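Local coordinates for 35 kDa hemin binding protein (Porphyromonas gingivalis, PDB 5Y1A) that probably binds hemin and is a cargo of the type IX secretion system that joins a thioredoxin domain to immunoglobulin-like beta-sandwich parts, at residues A[72-77]-A[266-271]; A[93-98]-A[105-110]; A[112-117]-A[250-255]; A[157-162]-A[338-343]; A[163-168]-A[178-183]. All blocks are in the same frame, centred on the assembly; numbering follows the deposited sequence.

Contact 1 of 5, residues A[72-77]-A[266-271]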
# COMPACT_ATOMS: atom_id res chain seq x y z
N ARG A 72 -0.80 -15.95 5.03
CA ARG A 72 -1.90 -15.80 4.08
C ARG A 72 -3.00 -14.84 4.57
O ARG A 72 -4.09 -14.78 3.99
CB ARG A 72 -2.48 -17.18 3.75
CG ARG A 72 -1.53 -18.06 2.94
CD ARG A 72 -1.97 -19.53 2.85
NE ARG A 72 -3.30 -19.72 2.26
CZ ARG A 72 -3.91 -20.90 2.17
NH1 ARG A 72 -3.31 -22.01 2.61
NH2 ARG A 72 -5.13 -20.98 1.64
N VAL A 73 -2.70 -14.09 5.64
CA VAL A 73 -3.64 -13.05 6.13
C VAL A 73 -3.01 -11.67 5.92
O VAL A 73 -1.93 -11.39 6.44
CB VAL A 73 -4.02 -13.23 7.63
CG1 VAL A 73 -5.00 -12.13 8.06
CG2 VAL A 73 -4.64 -14.60 7.84
N PHE A 74 -3.68 -10.82 5.15
CA PHE A 74 -3.15 -9.50 4.82
C PHE A 74 -4.03 -8.46 5.50
O PHE A 74 -5.13 -8.21 5.02
CB PHE A 74 -3.15 -9.26 3.30
CG PHE A 74 -2.43 -10.32 2.51
CD1 PHE A 74 -1.24 -10.90 2.97
CD2 PHE A 74 -2.94 -10.75 1.28
CE1 PHE A 74 -0.60 -11.90 2.21
CE2 PHE A 74 -2.30 -11.73 0.52
CZ PHE A 74 -1.11 -12.29 0.99
N GLN A 75 -3.55 -7.87 6.60
CA GLN A 75 -4.31 -6.84 7.31
C GLN A 75 -4.19 -5.48 6.64
O GLN A 75 -3.18 -5.14 6.02
CB GLN A 75 -3.79 -6.67 8.74
CG GLN A 75 -3.76 -7.89 9.62
CD GLN A 75 -3.07 -7.56 10.95
OE1 GLN A 75 -3.62 -6.84 11.77
NE2 GLN A 75 -1.86 -8.08 11.13
N THR A 76 -5.27 -4.70 6.74
CA THR A 76 -5.23 -3.29 6.35
C THR A 76 -6.02 -2.48 7.38
O THR A 76 -7.02 -2.97 7.90
CB THR A 76 -5.84 -3.05 4.96
OG1 THR A 76 -7.24 -3.34 5.00
CG2 THR A 76 -5.19 -3.91 3.90
N PHE A 77 -5.52 -1.28 7.70
CA PHE A 77 -6.20 -0.38 8.64
C PHE A 77 -6.59 0.86 7.87
O PHE A 77 -5.73 1.50 7.24
CB PHE A 77 -5.30 -0.02 9.83
CG PHE A 77 -5.11 -1.17 10.79
CD1 PHE A 77 -5.79 -1.19 12.01
CD2 PHE A 77 -4.26 -2.24 10.46
CE1 PHE A 77 -5.66 -2.28 12.90
CE2 PHE A 77 -4.10 -3.32 11.34
CZ PHE A 77 -4.80 -3.35 12.56
N ALA A 266 -6.26 -12.33 -3.01
CA ALA A 266 -5.36 -11.19 -2.82
C ALA A 266 -3.91 -11.65 -2.95
O ALA A 266 -3.62 -12.84 -2.80
CB ALA A 266 -5.55 -10.65 -1.44
N GLY A 267 -3.03 -10.70 -3.19
CA GLY A 267 -1.58 -10.94 -3.18
C GLY A 267 -0.92 -9.71 -2.55
O GLY A 267 -1.48 -8.61 -2.56
N GLN A 268 0.27 -9.90 -1.98
CA GLN A 268 0.95 -8.80 -1.30
C GLN A 268 2.45 -9.00 -1.32
O GLN A 268 2.94 -10.13 -1.14
CB GLN A 268 0.48 -8.69 0.16
CG GLN A 268 1.08 -7.52 0.92
CD GLN A 268 0.63 -7.51 2.34
OE1 GLN A 268 -0.52 -7.20 2.64
NE2 GLN A 268 1.53 -7.89 3.24
N GLU A 269 3.17 -7.91 -1.57
CA GLU A 269 4.63 -7.96 -1.60
C GLU A 269 5.21 -6.72 -0.92
O GLU A 269 4.54 -5.66 -0.86
CB GLU A 269 5.14 -8.02 -3.07
CG GLU A 269 4.75 -9.30 -3.88
CD GLU A 269 5.28 -10.64 -3.31
OE1 GLU A 269 6.20 -10.66 -2.45
OE2 GLU A 269 4.75 -11.70 -3.71
N SER A 270 6.45 -6.82 -0.44
CA SER A 270 7.14 -5.66 0.16
C SER A 270 7.67 -4.70 -0.91
O SER A 270 8.43 -5.11 -1.80
CB SER A 270 8.30 -6.11 1.05
OG SER A 270 9.21 -5.06 1.34
N LEU A 271 7.30 -3.44 -0.80
CA LEU A 271 7.75 -2.41 -1.74
C LEU A 271 9.19 -1.98 -1.42
O LEU A 271 10.02 -1.85 -2.34
CB LEU A 271 6.77 -1.22 -1.76
CG LEU A 271 7.13 -0.05 -2.70
CD1 LEU A 271 7.28 -0.53 -4.18
CD2 LEU A 271 6.11 1.07 -2.52
O HOH W 1 -0.99 -6.32 5.09
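F74 and Q268 carry this contact, their side chains sliding past one another in opposite directions between two strands that cross at 76°. F74 points its CB across, and with CG anti to the carbonyl carbon its ring lies against Q268. That residue lays its CB almost exactly over the middle of one ring face, 3.8 Å from the centroid of F74 and 5° off the ring normal, a clear CH-pi contact. With CG anti to the backbone N (chi1 -177°) and the chain extended beyond it, Q268 then runs back over the ring towards the strand of F74, until OE1 lies 3.4 Å from CB of F74. Along the CD2-CE2 side of the ring A266 takes over: its O sits at the ring edge, 3.7 Å from CE2 of F74, while CB of A266 lies 3.8 Å from CD2 of F74. Strand 73-79 belongs to the thioredoxin sheet and strand 263-270 to the beta-sandwich, so F74, which also touches L248, packs at the junction of the two domains. A water links OE1 of Q268 (2.6 Å) to O of Q75. The junction is thus mainly apolar, the glutamine giving methylene to the ring and its amide oxygen to a water.

Contact 2 of 5, residues A[93-98]-A[105-110]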
# COMPACT_ATOMS: atom_id res chain seq x y z
N GLN A 93 -12.18 8.77 1.49
CA GLN A 93 -13.06 8.34 0.40
C GLN A 93 -13.24 6.83 0.40
O GLN A 93 -14.36 6.32 0.19
CB GLN A 93 -12.53 8.78 -0.97
CG GLN A 93 -12.70 10.27 -1.26
CD GLN A 93 -14.12 10.76 -1.04
OE1 GLN A 93 -15.07 10.27 -1.65
NE2 GLN A 93 -14.26 11.75 -0.17
N LEU A 94 -12.13 6.12 0.64
CA LEU A 94 -12.18 4.65 0.75
C LEU A 94 -13.11 4.23 1.91
O LEU A 94 -13.97 3.35 1.73
CB LEU A 94 -10.78 4.08 0.96
CG LEU A 94 -10.73 2.57 1.20
CD1 LEU A 94 -11.16 1.78 -0.04
CD2 LEU A 94 -9.29 2.18 1.61
N PHE A 95 -12.93 4.87 3.06
CA PHE A 95 -13.80 4.59 4.21
C PHE A 95 -15.27 4.82 3.87
O PHE A 95 -16.11 3.95 4.12
CB PHE A 95 -13.42 5.40 5.46
CG PHE A 95 -14.32 5.07 6.61
CD1 PHE A 95 -14.07 3.96 7.40
CD2 PHE A 95 -15.50 5.78 6.79
CE1 PHE A 95 -14.98 3.60 8.44
CE2 PHE A 95 -16.41 5.45 7.82
CZ PHE A 95 -16.15 4.35 8.63
N ILE A 96 -15.58 5.97 3.31
CA ILE A 96 -16.98 6.29 2.93
C ILE A 96 -17.60 5.21 2.03
O ILE A 96 -18.76 4.85 2.21
CB ILE A 96 -17.02 7.69 2.25
CG1 ILE A 96 -16.76 8.75 3.33
CG2 ILE A 96 -18.34 7.92 1.46
CD1 ILE A 96 -16.45 10.15 2.75
N ALA A 97 -16.80 4.71 1.08
CA ALA A 97 -17.24 3.65 0.18
C ALA A 97 -17.49 2.35 0.92
O ALA A 97 -18.52 1.70 0.71
CB ALA A 97 -16.19 3.45 -0.97
N LEU A 98 -16.57 1.99 1.81
CA LEU A 98 -16.67 0.77 2.61
C LEU A 98 -17.88 0.88 3.55
O LEU A 98 -18.58 -0.11 3.78
CB LEU A 98 -15.38 0.53 3.41
CG LEU A 98 -14.21 0.01 2.54
CD1 LEU A 98 -12.88 0.09 3.27
CD2 LEU A 98 -14.49 -1.44 2.08
N PRO A 105 -20.56 0.78 12.00
CA PRO A 105 -21.31 1.49 13.05
C PRO A 105 -20.46 2.28 14.05
O PRO A 105 -20.98 3.16 14.73
CB PRO A 105 -22.04 0.35 13.76
CG PRO A 105 -21.11 -0.84 13.64
CD PRO A 105 -20.39 -0.66 12.30
N GLY A 106 -19.17 1.96 14.14
CA GLY A 106 -18.30 2.46 15.21
C GLY A 106 -16.92 1.83 15.07
O GLY A 106 -16.72 0.98 14.20
N PHE A 107 -15.99 2.25 15.91
CA PHE A 107 -14.60 1.77 15.87
C PHE A 107 -14.18 1.17 17.22
O PHE A 107 -14.69 1.58 18.28
CB PHE A 107 -13.60 2.92 15.56
CG PHE A 107 -13.82 3.64 14.25
CD1 PHE A 107 -14.44 3.03 13.15
CD2 PHE A 107 -13.34 4.95 14.11
CE1 PHE A 107 -14.63 3.72 11.93
CE2 PHE A 107 -13.51 5.66 12.89
CZ PHE A 107 -14.17 5.05 11.82
N PRO A 108 -13.22 0.22 17.21
CA PRO A 108 -12.69 -0.42 16.01
C PRO A 108 -13.62 -1.55 15.58
O PRO A 108 -14.18 -2.26 16.43
CB PRO A 108 -11.33 -0.97 16.48
CG PRO A 108 -11.58 -1.31 17.95
CD PRO A 108 -12.59 -0.31 18.45
N THR A 109 -13.76 -1.73 14.27
CA THR A 109 -14.51 -2.83 13.70
C THR A 109 -13.68 -3.34 12.53
O THR A 109 -12.66 -2.75 12.17
CB THR A 109 -15.94 -2.38 13.22
OG1 THR A 109 -15.85 -1.12 12.52
CG2 THR A 109 -16.91 -2.23 14.39
N PHE A 110 -14.09 -4.47 11.95
CA PHE A 110 -13.36 -5.00 10.80
C PHE A 110 -14.24 -5.87 9.93
O PHE A 110 -15.28 -6.36 10.37
CB PHE A 110 -12.06 -5.74 11.18
CG PHE A 110 -12.21 -7.23 11.58
CD1 PHE A 110 -11.26 -8.16 11.13
CD2 PHE A 110 -13.24 -7.68 12.41
CE1 PHE A 110 -11.33 -9.51 11.50
CE2 PHE A 110 -13.32 -9.06 12.78
CZ PHE A 110 -12.34 -9.94 12.34
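The rings of F95 and F107 meet with their planes at 89° and their centroids 5.6 Å apart. At the F107 ring, CE1 and CZ of F95 lie near the plane at the edge, against CE1 and CZ of F107; relative to the F95 ring the approach is oblique. The closest atoms are F95 CE1 and F107 CE1, at 3.5 Å. F95 has a second aromatic neighbour in Y80, whose ring stacks with it.

On helix 89-102, F95 holds CG anti to its backbone nitrogen (chi1 -179°), which sends the ring off the helix towards the loop, and F107 swings the end of its ring back to meet it although its first bond does not aim there. The loop carries a cis peptide bond before P108 and leads into strand 109-112, the cis-proline loop of the thioredoxin fold. In keeping with that fold, F107 and P108 touch C51, probably part of a thioredoxin-type CxxC motif at the start of helix 51-63. Within the loop, the hydroxyl of T109 donates to the carbonyl of G106, with OG1 of T109 2.8 Å from O of G106 and lying nearly on the line of the C=O bond.

Contact 3 of 5, residues A[112-117]-A[250-255]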
# COMPACT_ATOMS: atom_id res chain seq x y z
N VAL A 112 -13.97 -9.17 7.13
CA VAL A 112 -13.20 -10.29 6.58
C VAL A 112 -13.58 -10.50 5.11
O VAL A 112 -14.69 -10.95 4.81
CB VAL A 112 -13.42 -11.61 7.38
CG1 VAL A 112 -12.53 -12.72 6.81
CG2 VAL A 112 -13.07 -11.39 8.86
N CYS A 113 -12.66 -10.14 4.21
CA CYS A 113 -12.86 -10.28 2.77
C CYS A 113 -14.19 -9.67 2.29
O CYS A 113 -14.78 -10.20 1.34
CB CYS A 113 -12.81 -11.76 2.34
SG CYS A 113 -11.24 -12.59 2.72
N ARG A 114 -14.65 -8.59 2.94
CA ARG A 114 -15.95 -7.97 2.62
C ARG A 114 -17.08 -8.98 2.49
O ARG A 114 -17.99 -8.83 1.65
CB ARG A 114 -15.85 -7.15 1.32
CG ARG A 114 -14.72 -6.07 1.40
CD ARG A 114 -14.58 -5.34 0.06
NE ARG A 114 -13.51 -4.35 0.15
CZ ARG A 114 -13.16 -3.52 -0.82
NH1 ARG A 114 -13.77 -3.56 -2.02
NH2 ARG A 114 -12.17 -2.65 -0.61
N MET A 115 -17.04 -10.02 3.32
CA MET A 115 -18.00 -11.10 3.19
C MET A 115 -19.32 -10.79 3.89
O MET A 115 -20.36 -11.44 3.63
CB MET A 115 -17.38 -12.44 3.65
CG MET A 115 -17.21 -12.63 5.12
SD MET A 115 -16.02 -13.99 5.51
CE MET A 115 -15.80 -14.75 3.95
N GLU A 116 -19.30 -9.79 4.77
CA GLU A 116 -20.50 -9.39 5.51
C GLU A 116 -21.51 -8.63 4.65
O GLU A 116 -21.13 -7.72 3.91
CB GLU A 116 -20.12 -8.56 6.75
CG GLU A 116 -19.08 -9.23 7.69
CD GLU A 116 -17.61 -9.02 7.23
OE1 GLU A 116 -17.39 -8.33 6.20
OE2 GLU A 116 -16.67 -9.52 7.91
N LYS A 117 -22.79 -8.98 4.80
CA LYS A 117 -23.86 -8.14 4.22
C LYS A 117 -23.99 -6.88 5.06
O LYS A 117 -23.65 -6.89 6.23
CB LYS A 117 -25.21 -8.89 4.20
CG LYS A 117 -25.14 -10.16 3.37
CD LYS A 117 -26.40 -10.42 2.57
CE LYS A 117 -26.21 -11.64 1.68
NZ LYS A 117 -24.76 -11.88 1.33
N PHE A 250 -6.05 -6.92 -4.54
CA PHE A 250 -7.06 -7.97 -4.46
C PHE A 250 -8.12 -7.89 -5.55
O PHE A 250 -8.50 -6.78 -5.98
CB PHE A 250 -7.66 -8.07 -3.05
CG PHE A 250 -8.18 -6.78 -2.49
CD1 PHE A 250 -9.51 -6.39 -2.69
CD2 PHE A 250 -7.34 -5.99 -1.70
CE1 PHE A 250 -10.01 -5.19 -2.12
CE2 PHE A 250 -7.82 -4.77 -1.11
CZ PHE A 250 -9.16 -4.38 -1.33
N VAL A 251 -8.56 -9.07 -6.00
CA VAL A 251 -9.68 -9.22 -6.95
C VAL A 251 -10.98 -9.38 -6.15
O VAL A 251 -11.04 -10.14 -5.17
CB VAL A 251 -9.45 -10.47 -7.84
CG1 VAL A 251 -10.59 -10.62 -8.84
CG2 VAL A 251 -8.09 -10.39 -8.58
N HIS A 252 -12.01 -8.63 -6.53
CA HIS A 252 -13.23 -8.62 -5.74
C HIS A 252 -14.44 -8.34 -6.60
O HIS A 252 -14.33 -7.77 -7.69
CB HIS A 252 -13.10 -7.57 -4.61
CG HIS A 252 -12.84 -6.16 -5.07
ND1 HIS A 252 -13.86 -5.25 -5.30
CD2 HIS A 252 -11.69 -5.48 -5.29
CE1 HIS A 252 -13.34 -4.09 -5.65
NE2 HIS A 252 -12.02 -4.20 -5.66
N HIS A 253 -15.61 -8.74 -6.08
CA HIS A 253 -16.88 -8.36 -6.66
C HIS A 253 -17.15 -6.87 -6.41
O HIS A 253 -16.59 -6.26 -5.50
CB HIS A 253 -17.99 -9.25 -6.08
CG HIS A 253 -17.85 -10.70 -6.47
ND1 HIS A 253 -18.15 -11.16 -7.73
CD2 HIS A 253 -17.42 -11.77 -5.76
CE1 HIS A 253 -17.92 -12.47 -7.78
NE2 HIS A 253 -17.48 -12.86 -6.60
N PRO A 254 -18.00 -6.26 -7.25
CA PRO A 254 -18.27 -4.83 -7.10
C PRO A 254 -18.83 -4.47 -5.72
O PRO A 254 -19.68 -5.19 -5.20
CB PRO A 254 -19.31 -4.55 -8.20
CG PRO A 254 -19.08 -5.65 -9.23
CD PRO A 254 -18.70 -6.86 -8.40
N MET A 255 -18.34 -3.38 -5.14
CA MET A 255 -18.88 -2.87 -3.89
C MET A 255 -20.38 -2.62 -3.94
O MET A 255 -21.08 -2.76 -2.96
CB MET A 255 -18.12 -1.61 -3.45
CG MET A 255 -16.63 -1.81 -3.34
SD MET A 255 -15.75 -0.39 -2.59
CE MET A 255 -16.76 -0.25 -1.24
O HOH W 2 -16.24 -5.07 -2.85
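Segment 112-117 leaves the end of thioredoxin strand 109-112 through two residues with positive phi, C113 and R114, and the turn aims R114 at the beta-sandwich, where segment 250-255 runs off the end of strand 245-252. The backbones stay apart, the nearest CA atoms being those of R114 and M255 at 8.8 Å, so one long side chain bridges the domains. R114 is extended from CG to NE and brings its guanidinium in between F250, H252 and M255. F250 meets one guanidinium face with its ring edge, the planes 84° apart and CZ of F250 3.5 Å from NH2 of R114. NH1 lies over the face of the H252 ring and 3.6 Å from CG of M255. Charge is met by E41, which forms a salt bridge with NH2. Hydrogen bonds at both ring nitrogens hold H252: NE2 pairs with OG1 of T181, and ND1 donates to O of H253 at 2.9 Å, from above that carbonyl plane. The same H253 O accepts from a water 3.0 Å from NH1 of R114, lying in the guanidinium plane.

Contact 4 of 5, residues A[157-162]-A[338-343]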
# COMPACT_ATOMS: atom_id res chain seq x y z
N PRO A 157 12.55 9.94 -3.64
CA PRO A 157 11.13 10.28 -3.42
C PRO A 157 10.41 10.85 -4.64
O PRO A 157 9.15 10.79 -4.71
CB PRO A 157 11.20 11.29 -2.28
CG PRO A 157 12.47 10.85 -1.52
CD PRO A 157 13.41 10.62 -2.66
N GLU A 158 11.15 11.38 -5.61
CA GLU A 158 10.52 11.95 -6.81
C GLU A 158 10.54 11.02 -8.03
O GLU A 158 10.24 11.44 -9.16
CB GLU A 158 11.07 13.34 -7.14
CG GLU A 158 10.43 14.47 -6.31
CD GLU A 158 8.91 14.52 -6.45
OE1 GLU A 158 8.21 14.44 -5.41
OE2 GLU A 158 8.41 14.62 -7.59
N ASP A 159 10.89 9.76 -7.78
CA ASP A 159 10.74 8.70 -8.77
C ASP A 159 9.45 7.93 -8.52
O ASP A 159 9.00 7.87 -7.38
CB ASP A 159 11.89 7.72 -8.68
CG ASP A 159 13.21 8.34 -9.11
OD1 ASP A 159 13.32 8.79 -10.27
OD2 ASP A 159 14.14 8.34 -8.27
N VAL A 160 8.87 7.39 -9.58
CA VAL A 160 7.72 6.49 -9.42
C VAL A 160 8.18 5.10 -9.00
O VAL A 160 9.31 4.69 -9.27
CB VAL A 160 6.83 6.44 -10.70
CG1 VAL A 160 6.34 7.85 -11.03
CG2 VAL A 160 7.58 5.86 -11.87
N CYS A 161 7.29 4.40 -8.29
CA CYS A 161 7.39 2.97 -8.12
C CYS A 161 6.44 2.36 -9.15
O CYS A 161 5.61 3.05 -9.72
CB CYS A 161 6.93 2.57 -6.71
SG CYS A 161 7.96 3.26 -5.41
N THR A 162 6.58 1.07 -9.40
CA THR A 162 5.65 0.38 -10.29
C THR A 162 5.12 -0.89 -9.63
O THR A 162 5.77 -1.48 -8.76
CB THR A 162 6.30 0.03 -11.67
OG1 THR A 162 7.15 -1.11 -11.51
CG2 THR A 162 7.12 1.23 -12.20
N PHE A 338 16.78 19.64 -11.20
CA PHE A 338 16.95 18.45 -10.36
C PHE A 338 17.74 17.43 -11.17
O PHE A 338 17.33 17.06 -12.27
CB PHE A 338 15.58 17.86 -9.97
CG PHE A 338 14.74 18.78 -9.11
CD1 PHE A 338 14.62 18.55 -7.74
CD2 PHE A 338 14.10 19.88 -9.66
CE1 PHE A 338 13.85 19.41 -6.93
CE2 PHE A 338 13.33 20.74 -8.88
CZ PHE A 338 13.21 20.50 -7.51
N LEU A 339 18.90 17.03 -10.66
CA LEU A 339 19.78 16.07 -11.33
C LEU A 339 19.90 14.86 -10.43
O LEU A 339 20.01 15.00 -9.23
CB LEU A 339 21.17 16.65 -11.54
CG LEU A 339 21.50 17.71 -12.58
CD1 LEU A 339 22.52 18.63 -11.96
CD2 LEU A 339 22.07 17.07 -13.85
N LYS A 340 19.83 13.68 -11.03
CA LYS A 340 20.02 12.43 -10.29
C LYS A 340 21.48 12.03 -10.49
O LYS A 340 21.92 11.84 -11.63
CB LYS A 340 19.06 11.36 -10.82
CG LYS A 340 19.02 10.07 -10.02
CD LYS A 340 18.20 8.96 -10.73
CE LYS A 340 16.68 9.23 -10.76
NZ LYS A 340 15.92 7.92 -10.91
N VAL A 341 22.25 11.95 -9.40
CA VAL A 341 23.66 11.54 -9.48
C VAL A 341 23.86 10.18 -8.80
O VAL A 341 23.40 9.98 -7.68
CB VAL A 341 24.58 12.60 -8.83
CG1 VAL A 341 26.01 12.09 -8.74
CG2 VAL A 341 24.51 13.92 -9.64
N LEU A 342 24.53 9.25 -9.48
CA LEU A 342 24.78 7.95 -8.85
C LEU A 342 26.26 7.86 -8.44
O LEU A 342 27.16 7.93 -9.28
CB LEU A 342 24.39 6.81 -9.79
CG LEU A 342 24.35 5.41 -9.15
CD1 LEU A 342 23.24 4.59 -9.80
CD2 LEU A 342 25.66 4.69 -9.29
N VAL A 343 26.49 7.76 -7.14
CA VAL A 343 27.84 7.59 -6.61
C VAL A 343 28.10 6.08 -6.59
O VAL A 343 27.39 5.34 -5.89
CB VAL A 343 28.00 8.22 -5.17
CG1 VAL A 343 29.36 7.85 -4.55
CG2 VAL A 343 27.76 9.75 -5.20
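D159 and K340 make the direct contact here, and it is electrostatic. NZ of K340 donates a hydrogen bond to OD1 of D159 at 2.8 Å within a salt bridge, and OD2 of D159 lies somewhat farther from the same NZ, at 3.2 Å. The ammonium comes in from above the carboxylate, 38° out of its plane, instead of along the plane, and its neighbouring methylene follows, CE of K340 lying 3.4 Å from OD1 of D159. K340 leaves its strand with CG anti to the backbone N (chi1 -173°), runs straight through CD, and bends at chi3 (-70°) to bring NZ to the acid.

Hydrogen bonding within the loop steadies the acid, for OD2 of D159 is also bonded to OG1 of T156, probably limiting how far the carboxylate can turn.

Packing adds little, since the backbones come no nearer than 10.1 Å, from CA of D159 to CA of K340. Since K340 is exposed and also touches a crystal neighbour, its pose may owe something to the lattice. The bridge joins the loop leading into strand 161-169 of the beta-sandwich to strand 335-343, the edge strand of the C-terminal antiparallel beta-sheet, a surface salt bridge between domains.

Contact 5 of 5, residues A[163-168]-A[178-183]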
# COMPACT_ATOMS: atom_id res chain seq x y z
N ALA A 163 3.94 -1.32 -10.06
CA ALA A 163 3.34 -2.54 -9.56
C ALA A 163 2.63 -3.19 -10.74
O ALA A 163 1.79 -2.57 -11.40
CB ALA A 163 2.35 -2.23 -8.42
N THR A 164 3.02 -4.42 -11.04
CA THR A 164 2.37 -5.16 -12.11
C THR A 164 1.61 -6.31 -11.46
O THR A 164 2.20 -7.13 -10.73
CB THR A 164 3.41 -5.68 -13.11
OG1 THR A 164 4.13 -4.57 -13.64
CG2 THR A 164 2.71 -6.40 -14.26
N PHE A 165 0.29 -6.34 -11.69
CA PHE A 165 -0.60 -7.32 -11.10
C PHE A 165 -1.03 -8.23 -12.21
O PHE A 165 -1.60 -7.78 -13.20
CB PHE A 165 -1.85 -6.66 -10.51
CG PHE A 165 -1.54 -5.52 -9.60
CD1 PHE A 165 -0.81 -5.74 -8.45
CD2 PHE A 165 -1.90 -4.22 -9.93
CE1 PHE A 165 -0.50 -4.69 -7.59
CE2 PHE A 165 -1.59 -3.15 -9.07
CZ PHE A 165 -0.88 -3.40 -7.91
N THR A 166 -0.71 -9.51 -12.07
CA THR A 166 -1.06 -10.48 -13.09
C THR A 166 -1.77 -11.62 -12.39
O THR A 166 -1.40 -12.00 -11.28
CB THR A 166 0.20 -11.05 -13.81
OG1 THR A 166 1.09 -11.62 -12.84
CG2 THR A 166 0.93 -9.93 -14.60
N GLY A 167 -2.76 -12.17 -13.05
CA GLY A 167 -3.50 -13.25 -12.40
C GLY A 167 -4.39 -14.01 -13.34
O GLY A 167 -4.33 -13.85 -14.56
N LYS A 168 -5.22 -14.87 -12.76
CA LYS A 168 -6.15 -15.68 -13.53
C LYS A 168 -7.38 -15.95 -12.71
O LYS A 168 -7.30 -16.00 -11.49
CB LYS A 168 -5.51 -17.03 -13.90
CG LYS A 168 -4.67 -17.01 -15.15
CD LYS A 168 -4.35 -18.41 -15.61
CE LYS A 168 -3.79 -18.42 -17.02
NZ LYS A 168 -2.61 -17.50 -17.17
N LEU A 178 -15.55 -8.04 -12.52
CA LEU A 178 -14.59 -8.25 -11.44
C LEU A 178 -13.75 -7.00 -11.35
O LEU A 178 -13.43 -6.38 -12.37
CB LEU A 178 -13.70 -9.46 -11.72
CG LEU A 178 -14.45 -10.79 -11.88
CD1 LEU A 178 -13.47 -11.92 -12.25
CD2 LEU A 178 -15.15 -11.14 -10.62
N MET A 179 -13.37 -6.66 -10.12
CA MET A 179 -12.64 -5.43 -9.85
C MET A 179 -11.28 -5.76 -9.26
O MET A 179 -11.11 -6.80 -8.62
CB MET A 179 -13.44 -4.60 -8.83
CG MET A 179 -14.92 -4.40 -9.18
SD MET A 179 -15.20 -3.60 -10.80
CE MET A 179 -14.62 -2.00 -10.42
N LEU A 180 -10.31 -4.89 -9.48
CA LEU A 180 -9.06 -4.97 -8.74
C LEU A 180 -8.80 -3.69 -7.94
O LEU A 180 -8.92 -2.56 -8.48
CB LEU A 180 -7.88 -5.29 -9.67
CG LEU A 180 -6.61 -5.56 -8.86
CD1 LEU A 180 -6.10 -6.94 -9.08
CD2 LEU A 180 -5.55 -4.49 -9.16
N THR A 181 -8.51 -3.86 -6.65
CA THR A 181 -8.11 -2.75 -5.80
C THR A 181 -6.69 -3.01 -5.30
O THR A 181 -6.35 -4.14 -4.95
CB THR A 181 -9.11 -2.56 -4.63
OG1 THR A 181 -10.37 -2.13 -5.16
CG2 THR A 181 -8.63 -1.51 -3.64
N ALA A 182 -5.87 -1.97 -5.27
CA ALA A 182 -4.54 -2.10 -4.67
C ALA A 182 -4.30 -0.96 -3.69
O ALA A 182 -4.64 0.23 -3.97
CB ALA A 182 -3.45 -2.14 -5.76
N TYR A 183 -3.69 -1.31 -2.57
CA TYR A 183 -3.32 -0.38 -1.52
C TYR A 183 -1.80 -0.32 -1.37
O TYR A 183 -1.10 -1.35 -1.51
CB TYR A 183 -3.88 -0.81 -0.14
CG TYR A 183 -5.37 -0.92 -0.01
CD1 TYR A 183 -6.25 -0.14 -0.78
CD2 TYR A 183 -5.93 -1.77 0.96
CE1 TYR A 183 -7.66 -0.25 -0.59
CE2 TYR A 183 -7.29 -1.89 1.15
CZ TYR A 183 -8.16 -1.13 0.37
OH TYR A 183 -9.53 -1.25 0.56
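F165, L180 and A182 meet through apolar contacts. L180 and A182 both approach the F165 ring obliquely from the same side, at different points along it. Near the root of the ring, CD2 of F165 is 3.7 Å from CD2 of L180; at its far end, CZ of F165 is 3.6 Å from CB of A182. L180 touches with a single methyl, and its side chain lies at a slant to that of the phenylalanine. F165 keeps CG anti to the carbonyl carbon (chi1 -51°), which carries the ring out from its strand and over the gap, whereas L180 places CG anti to the backbone N (chi1 -173°) and offers its CD2 branch to the ring.

Strand 161-169 and strand 179-186 follow each other in the chain but lie in different sheets, and the inward-pointing residues of the two sheets pack against one another: this is the core of an immunoglobulin-like beta-sandwich. CA of F165 and CA of L180 are 9.1 Å apart, a spacing filled by side chains. The core continues around them, F165 also resting on V147, L149 and A249, and L180 on V251 and L221.

Hydrogen bonds run along each sheet and none crosses between the two segments. F165 pairs through its backbone with I231 on the neighbouring strand. On the other strand, T181 and Y183 turn away from F165, and OH of Y183 is bonded to OE2 of E41.

From the N terminus, the thioredoxin part supplies segment 72-77, whose partner at 266-271 closes the wide loop of contact 1. Contact 2 closes a short loop inside it, followed by contact 3, which spans from 112-117 to 250-255; contact 5, between consecutive strands, nests within contact 3. Contact 4 opens at 157-162 and closes near the C terminus, so it crosses contacts 1 and 3 while enclosing contact 5. Contacts 1 and 3 tie the thioredoxin domain to neighbouring strands 245-252 and 263-270, and A266 packs on F250 where they touch. Contact 5 joins the two sandwich sheets, contact 2 stays within the thioredoxin domain, and contact 4 reaches the C-terminal sheet.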